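Local coordinates for protein aminoglycoside N(3)-acetyltransferase (Enterobacter cloacae, PDB 6NP5) that probably confers aminoglycoside resistance by transferring an acetyl group from acetyl-CoA to the 3-amino group of 2-deoxystreptamine antibiotics, at residues G181-T186 with D204-G209; A169-E174 with D221-I226. All coordinates share one frame; numbering follows the deposited sequence.

Interaction 1 (G181-T186 with D204-G209); sequences GKRRVT and DWDSNG. With 9CS ((1R,2S,3S,4R,6S)-4,6-diamino-3-[(3-amino-3-deoxy-alpha-D-glucopyranosyl)oxy]-2-hydroxycyclohexyl 2,6-diamino-2,6-dideoxy-alpha-D-glucopyranoside), chain B.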
loop_
_atom_site.group_PDB
_atom_site.type_symbol
_atom_site.label_atom_id
_atom_site.label_comp_id
_atom_site.label_asym_id
_atom_site.label_seq_id
_atom_site.Cartn_x
_atom_site.Cartn_y
_atom_site.Cartn_z
ATOM N N GLY A 181 -22.831 4.418 -8.703
ATOM C CA GLY A 181 -23.007 4.324 -7.263
ATOM C C GLY A 181 -21.727 4.396 -6.453
ATOM O O GLY A 181 -21.714 4.007 -5.286
ATOM N N LYS A 182 -20.638 4.871 -7.033
ATOM C CA LYS A 182 -19.359 4.821 -6.330
ATOM C C LYS A 182 -19.374 5.748 -5.129
ATOM O O LYS A 182 -19.806 6.905 -5.212
ATOM C CB LYS A 182 -18.224 5.185 -7.276
ATOM C CG LYS A 182 -18.035 4.136 -8.370
ATOM C CD LYS A 182 -17.179 4.678 -9.529
ATOM C CE LYS A 182 -15.715 4.740 -9.145
ATOM N NZ LYS A 182 -14.838 5.017 -10.301
ATOM N N ARG A 183 -18.913 5.219 -4.010
ATOM C CA ARG A 183 -18.847 5.953 -2.759
ATOM C C ARG A 183 -17.622 6.854 -2.699
ATOM O O ARG A 183 -16.510 6.465 -3.105
ATOM C CB ARG A 183 -18.788 4.971 -1.584
ATOM C CG ARG A 183 -20.070 4.208 -1.374
ATOM C CD ARG A 183 -19.871 3.039 -0.426
ATOM N NE ARG A 183 -19.383 3.431 0.884
ATOM C CZ ARG A 183 -20.136 3.536 1.969
ATOM N NH1 ARG A 183 -21.432 3.332 1.895
ATOM N NH2 ARG A 183 -19.594 3.860 3.129
ATOM N N ARG A 184 -17.816 8.039 -2.146
ATOM C CA ARG A 184 -16.739 8.966 -1.883
ATOM C C ARG A 184 -16.783 9.356 -0.418
ATOM O O ARG A 184 -17.803 9.209 0.264
ATOM C CB ARG A 184 -16.840 10.201 -2.794
ATOM C CG ARG A 184 -16.693 9.817 -4.242
ATOM C CD ARG A 184 -16.713 10.989 -5.200
ATOM N NE ARG A 184 -15.648 11.961 -4.977
ATOM C CZ ARG A 184 -14.393 11.818 -5.396
ATOM N NH1 ARG A 184 -14.021 10.714 -6.037
ATOM N NH2 ARG A 184 -13.512 12.765 -5.164
ATOM N N VAL A 185 -15.647 9.820 0.067
ATOM C CA VAL A 185 -15.495 10.321 1.426
ATOM C C VAL A 185 -14.844 11.693 1.364
ATOM O O VAL A 185 -14.109 12.011 0.418
ATOM C CB VAL A 185 -14.606 9.383 2.289
ATOM C CG1 VAL A 185 -15.294 8.080 2.577
ATOM C CG2 VAL A 185 -13.237 9.135 1.648
ATOM N N THR A 186 -15.097 12.487 2.406
ATOM C CA THR A 186 -14.457 13.775 2.602
ATOM C C THR A 186 -13.702 13.738 3.918
ATOM O O THR A 186 -14.228 13.259 4.924
ATOM C CB THR A 186 -15.497 14.904 2.599
ATOM O OG1 THR A 186 -16.087 14.983 1.305
ATOM C CG2 THR A 186 -14.833 16.239 2.926
ATOM N N ASP A 204 -12.381 11.907 -1.926
ATOM C CA ASP A 204 -11.743 10.868 -2.726
ATOM C C ASP A 204 -12.659 9.649 -2.700
ATOM O O ASP A 204 -13.649 9.614 -1.976
ATOM C CB ASP A 204 -10.335 10.547 -2.205
ATOM C CG ASP A 204 -9.378 10.104 -3.308
ATOM O OD1 ASP A 204 -9.810 9.596 -4.362
ATOM O OD2 ASP A 204 -8.166 10.221 -3.069
ATOM N N TRP A 205 -12.313 8.639 -3.484
ATOM C CA TRP A 205 -13.062 7.394 -3.426
ATOM C C TRP A 205 -12.968 6.789 -2.040
ATOM O O TRP A 205 -11.933 6.865 -1.382
ATOM C CB TRP A 205 -12.531 6.399 -4.475
ATOM C CG TRP A 205 -12.520 7.015 -5.837
ATOM C CD1 TRP A 205 -11.425 7.322 -6.582
ATOM C CD2 TRP A 205 -13.660 7.430 -6.604
ATOM N NE1 TRP A 205 -11.804 7.907 -7.761
ATOM C CE2 TRP A 205 -13.172 7.994 -7.801
ATOM C CE3 TRP A 205 -15.043 7.421 -6.372
ATOM C CZ2 TRP A 205 -14.018 8.503 -8.792
ATOM C CZ3 TRP A 205 -15.884 7.959 -7.345
ATOM C CH2 TRP A 205 -15.365 8.503 -8.535
ATOM N N ASP A 206 -14.032 6.147 -1.607
ATOM C CA ASP A 206 -14.039 5.481 -0.310
ATOM C C ASP A 206 -13.154 4.250 -0.382
ATOM O O ASP A 206 -13.478 3.293 -1.076
ATOM C CB ASP A 206 -15.477 5.103 0.039
ATOM C CG ASP A 206 -15.635 4.619 1.463
ATOM O OD1 ASP A 206 -14.618 4.347 2.139
ATOM O OD2 ASP A 206 -16.802 4.555 1.930
ATOM N N SER A 207 -12.034 4.278 0.337
ATOM C CA SER A 207 -11.137 3.132 0.315
ATOM C C SER A 207 -11.602 2.034 1.242
ATOM O O SER A 207 -10.956 0.985 1.287
ATOM C CB SER A 207 -9.706 3.553 0.656
ATOM O OG SER A 207 -9.576 3.956 2.003
ATOM N N ASN A 208 -12.715 2.235 1.952
ATOM C CA ASN A 208 -13.297 1.191 2.772
ATOM C C ASN A 208 -14.463 0.497 2.100
ATOM O O ASN A 208 -15.193 -0.237 2.762
ATOM C CB ASN A 208 -13.666 1.742 4.139
ATOM C CG ASN A 208 -12.454 1.991 4.969
ATOM O OD1 ASN A 208 -12.196 3.107 5.470
ATOM N ND2 ASN A 208 -11.690 0.957 5.142
ATOM N N GLY A 209 -14.622 0.673 0.801
ATOM C CA GLY A 209 -15.651 -0.026 0.061
ATOM C C GLY A 209 -16.187 0.879 -1.022
ATOM O O GLY A 209 -16.786 1.915 -0.717
HETATM C C1 9CS B . -9.113 -2.313 6.177
HETATM C C2 9CS B . -8.611 -3.679 6.616
HETATM C C3 9CS B . -8.777 -4.697 5.552
HETATM C C4 9CS B . -10.218 -4.810 5.137
HETATM C C5 9CS B . -10.800 -3.423 4.817
HETATM C C6 9CS B . -12.294 -3.474 4.655
HETATM C C7 9CS B . -7.254 1.885 3.715
HETATM C C8 9CS B . -8.284 1.901 4.845
HETATM C C9 9CS B . -8.354 0.529 5.528
HETATM C C10 9CS B . -8.627 -0.612 4.527
HETATM C C11 9CS B . -7.700 -0.544 3.308
HETATM C C12 9CS B . -7.660 0.845 2.670
HETATM C C13 9CS B . -8.618 4.030 5.879
HETATM C C14 9CS B . -7.671 5.117 6.373
HETATM C C15 9CS B . -7.166 4.804 7.752
HETATM C C16 9CS B . -8.331 4.640 8.668
HETATM C C17 9CS B . -9.272 3.548 8.166
HETATM C C18 9CS B . -10.454 3.307 9.036
HETATM N N1 9CS B . -12.791 -2.132 4.386
HETATM N N2 9CS B . -8.149 -1.547 2.333
HETATM N N3 9CS B . -7.158 3.204 3.094
HETATM N N4 9CS B . -6.259 5.895 8.257
HETATM O O5 9CS B . -10.548 -2.481 5.899
HETATM O O7 9CS B . -8.278 -5.979 6.063
HETATM O O8 9CS B . -10.404 -5.628 3.973
HETATM O O9 9CS B . -8.421 -1.923 5.043
HETATM O O10 9CS B . -9.392 0.564 6.489
HETATM O O11 9CS B . -7.888 2.844 5.818
HETATM O O12 9CS B . -9.737 3.896 6.800
HETATM O O13 9CS B . -6.598 5.155 5.459
HETATM O O14 9CS B . -7.903 4.258 9.987
HETATM O O15 9CS B . -11.180 4.466 9.207
HETATM N N6 9CS B . -7.164 -3.530 6.987
HETATM O O HOH W 1 -16.927 3.553 4.460
HETATM O O HOH W 2 -11.208 11.215 -6.288
HETATM O O HOH W 3 -18.528 6.856 1.885
#
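D206 OD2 is gripped by two nitrogens of R183 and by two waters. The contact closes the base of a beta hairpin made by strands 184-193 and 196-205. R183 binds side-on, with NE 3.0 Å and NH2 3.1 Å from D206 OD2. The oxygen lies close to the guanidinium plane, and the two flat groups are turned 32° apart. D206 reaches this place because its CG stands opposite the backbone N (chi1 -170°), and its side chain runs alongside that of R183. Water 1 joins R183 NH2 to the same OD2, while water 3 joins it to R184 O. The third guanidinium nitrogen, R183 NH1, forms a salt bridge with D212.

The backbones form an antiparallel ladder. V185 and D204 are a hydrogen-bonded pair, with V185 N 2.9 Å from D204 O and a matching return bond. R184 and W205 are the non-hydrogen-bonded pair beside it. D206 N then bonds R183 O at 2.9 Å.

W205 lies between two cations. On one face, K182 lays CE and NZ over the six-membered ring, with NZ 4.0 Å from its centroid. On the opposite face R184 CZ is 4.4 Å from that centroid. The guanidinium stands at 90° to the ring, and NH1 points down at its middle. K182 NZ also bonds A175 O and A177 O, and R184 NH2 bonds S203 OG, so both cations have further holds.

Past the strand, D206-G209 is a type I turn that borders the antibiotic site. S207 OG accepts from N3 of the bound kanamycin B (9CS) at 2.8 Å. D206 also makes an Asx turn at its start: N208 N donates to D206 OD1 at 2.8 Å.

Interaction 2 (A169-E174 with D221-I226); sequences ALHYAE and DAVERI. With 9CS ((1R,2S,3S,4R,6S)-4,6-diamino-3-[(3-amino-3-deoxy-alpha-D-glucopyranosyl)oxy]-2-hydroxycyclohexyl 2,6-diamino-2,6-dideoxy-alpha-D-glucopyranoside), chain B.
A V223 methyl sits over one face of the H171 ring, whose edge carries a carboxylate and the bound antibiotic. V223 CG2 is 3.8 Å from the ring centroid, a CH-pi contact. This contact joins two helices; their segments 170-174 and 222-226 cross at 110°, with axes 9.9 Å apart at closest approach.

H171 ND1 donates to E174 OE2 at 2.8 Å. The carboxylate oxygen lies in the ring plane, but the N-H meets it from above the carboxylate plane. This bond fixes the rotation of the imidazole. H171 NE2 accepts from 9CS N2 at 2.9 Å. N2 is the 3-amine of the deoxystreptamine ring, the group that this enzyme class acetylates. H171 also lines the site of acetyl-CoA and CoA, consistent with the two substrates meeting at this residue.

E174 reaches across as well, its chain extended beyond CG, and OE1 lies 3.4 Å from A222 CB. The rest of the contact is apolar. The same V223 CG2 lies 3.9 Å from L170 CB. L170 CD2 meets I226 CG2 at 3.8 Å. D221 is the N-cap just before helix 222-233: its OD1 accepts from E224 N at 2.9 Å.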
loop_
_atom_site.group_PDB
_atom_site.type_symbol
_atom_site.label_atom_id
_atom_site.label_comp_id
_atom_site.label_asym_id
_atom_site.label_seq_id
_atom_site.Cartn_x
_atom_site.Cartn_y
_atom_site.Cartn_z
ATOM N N ALA A 169 -3.127 -2.167 -4.200
ATOM C CA ALA A 169 -3.163 -1.704 -5.575
ATOM C C ALA A 169 -4.540 -1.849 -6.188
ATOM O O ALA A 169 -4.863 -1.120 -7.132
ATOM C CB ALA A 169 -2.153 -2.458 -6.426
ATOM N N LEU A 170 -5.364 -2.760 -5.678
ATOM C CA LEU A 170 -6.715 -2.907 -6.223
ATOM C C LEU A 170 -7.598 -1.702 -5.944
ATOM O O LEU A 170 -8.633 -1.545 -6.615
ATOM C CB LEU A 170 -7.363 -4.215 -5.775
ATOM C CG LEU A 170 -6.942 -5.412 -6.637
ATOM C CD1 LEU A 170 -7.319 -6.696 -5.954
ATOM C CD2 LEU A 170 -7.587 -5.315 -7.993
ATOM N N HIS A 171 -7.214 -0.811 -5.023
ATOM C CA HIS A 171 -7.956 0.441 -4.880
ATOM C C HIS A 171 -7.835 1.313 -6.124
ATOM O O HIS A 171 -8.721 2.143 -6.361
ATOM C CB HIS A 171 -7.527 1.178 -3.615
ATOM C CG HIS A 171 -7.868 0.453 -2.346
ATOM N ND1 HIS A 171 -9.150 0.086 -2.009
ATOM C CD2 HIS A 171 -7.100 0.070 -1.309
ATOM C CE1 HIS A 171 -9.149 -0.525 -0.845
ATOM N NE2 HIS A 171 -7.915 -0.539 -0.393
ATOM N N TYR A 172 -6.812 1.100 -6.964
ATOM C CA TYR A 172 -6.737 1.778 -8.250
ATOM C C TYR A 172 -7.879 1.306 -9.152
ATOM O O TYR A 172 -8.500 2.106 -9.856
ATOM C CB TYR A 172 -5.378 1.496 -8.906
ATOM C CG TYR A 172 -5.225 2.182 -10.247
ATOM C CD1 TYR A 172 -5.777 1.621 -11.411
ATOM C CD2 TYR A 172 -4.558 3.409 -10.379
ATOM C CE1 TYR A 172 -5.684 2.248 -12.612
ATOM C CE2 TYR A 172 -4.451 4.045 -11.593
ATOM C CZ TYR A 172 -5.029 3.469 -12.717
ATOM O OH TYR A 172 -4.914 4.132 -13.912
ATOM N N ALA A 173 -8.143 -0.007 -9.174
ATOM C CA ALA A 173 -9.246 -0.517 -9.980
ATOM C C ALA A 173 -10.554 0.114 -9.549
ATOM O O ALA A 173 -11.386 0.471 -10.399
ATOM C CB ALA A 173 -9.326 -2.033 -9.848
ATOM N N GLU A 174 -10.757 0.259 -8.230
ATOM C CA GLU A 174 -11.970 0.912 -7.747
ATOM C C GLU A 174 -12.036 2.343 -8.240
ATOM O O GLU A 174 -13.106 2.813 -8.635
ATOM C CB GLU A 174 -12.021 0.860 -6.222
ATOM C CG GLU A 174 -12.134 -0.509 -5.660
ATOM C CD GLU A 174 -12.202 -0.533 -4.174
ATOM O OE1 GLU A 174 -12.942 -1.369 -3.635
ATOM O OE2 GLU A 174 -11.498 0.258 -3.528
ATOM N N ASP A 221 -14.675 -6.555 1.412
ATOM C CA ASP A 221 -14.734 -5.458 0.476
ATOM C C ASP A 221 -14.474 -5.970 -0.935
ATOM O O ASP A 221 -14.337 -7.174 -1.184
ATOM C CB ASP A 221 -13.792 -4.330 0.901
ATOM C CG ASP A 221 -12.317 -4.622 0.632
ATOM O OD1 ASP A 221 -11.959 -5.787 0.454
ATOM O OD2 ASP A 221 -11.524 -3.648 0.638
ATOM N N ALA A 222 -14.446 -5.038 -1.887
ATOM C CA ALA A 222 -14.226 -5.406 -3.283
ATOM C C ALA A 222 -12.799 -5.899 -3.519
ATOM O O ALA A 222 -12.593 -6.844 -4.280
ATOM C CB ALA A 222 -14.564 -4.255 -4.214
ATOM N N VAL A 223 -11.810 -5.282 -2.875
ATOM C CA VAL A 223 -10.431 -5.759 -2.988
ATOM C C VAL A 223 -10.362 -7.233 -2.636
ATOM O O VAL A 223 -9.798 -8.053 -3.381
ATOM C CB VAL A 223 -9.518 -4.925 -2.073
ATOM C CG1 VAL A 223 -8.107 -5.517 -2.036
ATOM C CG2 VAL A 223 -9.433 -3.506 -2.574
ATOM N N GLU A 224 -10.951 -7.606 -1.497
ATOM C CA GLU A 224 -10.860 -8.991 -1.060
ATOM C C GLU A 224 -11.548 -9.909 -2.058
ATOM O O GLU A 224 -11.029 -10.971 -2.410
ATOM C CB GLU A 224 -11.471 -9.155 0.333
ATOM C CG GLU A 224 -11.448 -10.588 0.808
ATOM C CD GLU A 224 -11.956 -10.802 2.217
ATOM O OE1 GLU A 224 -12.280 -11.967 2.540
ATOM O OE2 GLU A 224 -12.019 -9.839 3.015
ATOM N N ARG A 225 -12.757 -9.547 -2.487
ATOM C CA ARG A 225 -13.500 -10.402 -3.402
ATOM C C ARG A 225 -12.805 -10.548 -4.743
ATOM O O ARG A 225 -12.746 -11.657 -5.305
ATOM C CB ARG A 225 -14.899 -9.834 -3.601
ATOM C CG ARG A 225 -15.748 -9.943 -2.356
ATOM C CD ARG A 225 -17.186 -9.555 -2.606
ATOM N NE ARG A 225 -17.752 -10.266 -3.758
ATOM C CZ ARG A 225 -19.053 -10.365 -4.008
ATOM N NH1 ARG A 225 -19.919 -9.805 -3.180
ATOM N NH2 ARG A 225 -19.486 -11.018 -5.084
ATOM N N ILE A 226 -12.285 -9.444 -5.280
ATOM C CA ILE A 226 -11.567 -9.498 -6.542
ATOM C C ILE A 226 -10.344 -10.389 -6.397
ATOM O O ILE A 226 -10.069 -11.242 -7.248
ATOM C CB ILE A 226 -11.137 -8.093 -6.984
ATOM C CG1 ILE A 226 -12.353 -7.245 -7.371
ATOM C CG2 ILE A 226 -10.125 -8.182 -8.145
ATOM C CD1 ILE A 226 -12.062 -5.760 -7.427
HETATM C C1 9CS B . -9.113 -2.313 6.177
HETATM C C2 9CS B . -8.611 -3.679 6.616
HETATM C C3 9CS B . -8.777 -4.697 5.552
HETATM C C4 9CS B . -10.218 -4.810 5.137
HETATM C C5 9CS B . -10.800 -3.423 4.817
HETATM C C6 9CS B . -12.294 -3.474 4.655
HETATM C C7 9CS B . -7.254 1.885 3.715
HETATM C C8 9CS B . -8.284 1.901 4.845
HETATM C C9 9CS B . -8.354 0.529 5.528
HETATM C C10 9CS B . -8.627 -0.612 4.527
HETATM C C11 9CS B . -7.700 -0.544 3.308
HETATM C C12 9CS B . -7.660 0.845 2.670
HETATM C C13 9CS B . -8.618 4.030 5.879
HETATM C C14 9CS B . -7.671 5.117 6.373
HETATM C C15 9CS B . -7.166 4.804 7.752
HETATM C C16 9CS B . -8.331 4.640 8.668
HETATM C C17 9CS B . -9.272 3.548 8.166
HETATM C C18 9CS B . -10.454 3.307 9.036
HETATM N N1 9CS B . -12.791 -2.132 4.386
HETATM N N2 9CS B . -8.149 -1.547 2.333
HETATM N N3 9CS B . -7.158 3.204 3.094
HETATM N N4 9CS B . -6.259 5.895 8.257
HETATM O O5 9CS B . -10.548 -2.481 5.899
HETATM O O7 9CS B . -8.278 -5.979 6.063
HETATM O O8 9CS B . -10.404 -5.628 3.973
HETATM O O9 9CS B . -8.421 -1.923 5.043
HETATM O O10 9CS B . -9.392 0.564 6.489
HETATM O O11 9CS B . -7.888 2.844 5.818
HETATM O O12 9CS B . -9.737 3.896 6.800
HETATM O O13 9CS B . -6.598 5.155 5.459
HETATM O O14 9CS B . -7.903 4.258 9.987
HETATM O O15 9CS B . -11.180 4.466 9.207
HETATM N N6 9CS B . -7.164 -3.530 6.987
HETATM O O HOH W 4 -12.835 -2.645 -1.598
#

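How the interactions relate
The centres of the two interactions lie about 12 Å apart, on the same side of the chain's centre. Along the chain, helix 170-176 comes first, then the hairpin of strands 184-193 and 196-205, then helix 222-233. In sequence, the hairpin of interaction 1 therefore falls between the two helices that interaction 2 brings together. The two contacts also touch directly: S207 O lies 3.2 Å from H171 CE1. Both meet the bound antibiotic, and each takes one amine of its deoxystreptamine ring. The turn after the hairpin and the crossed helices thus form adjoining parts of one aminoglycoside pocket.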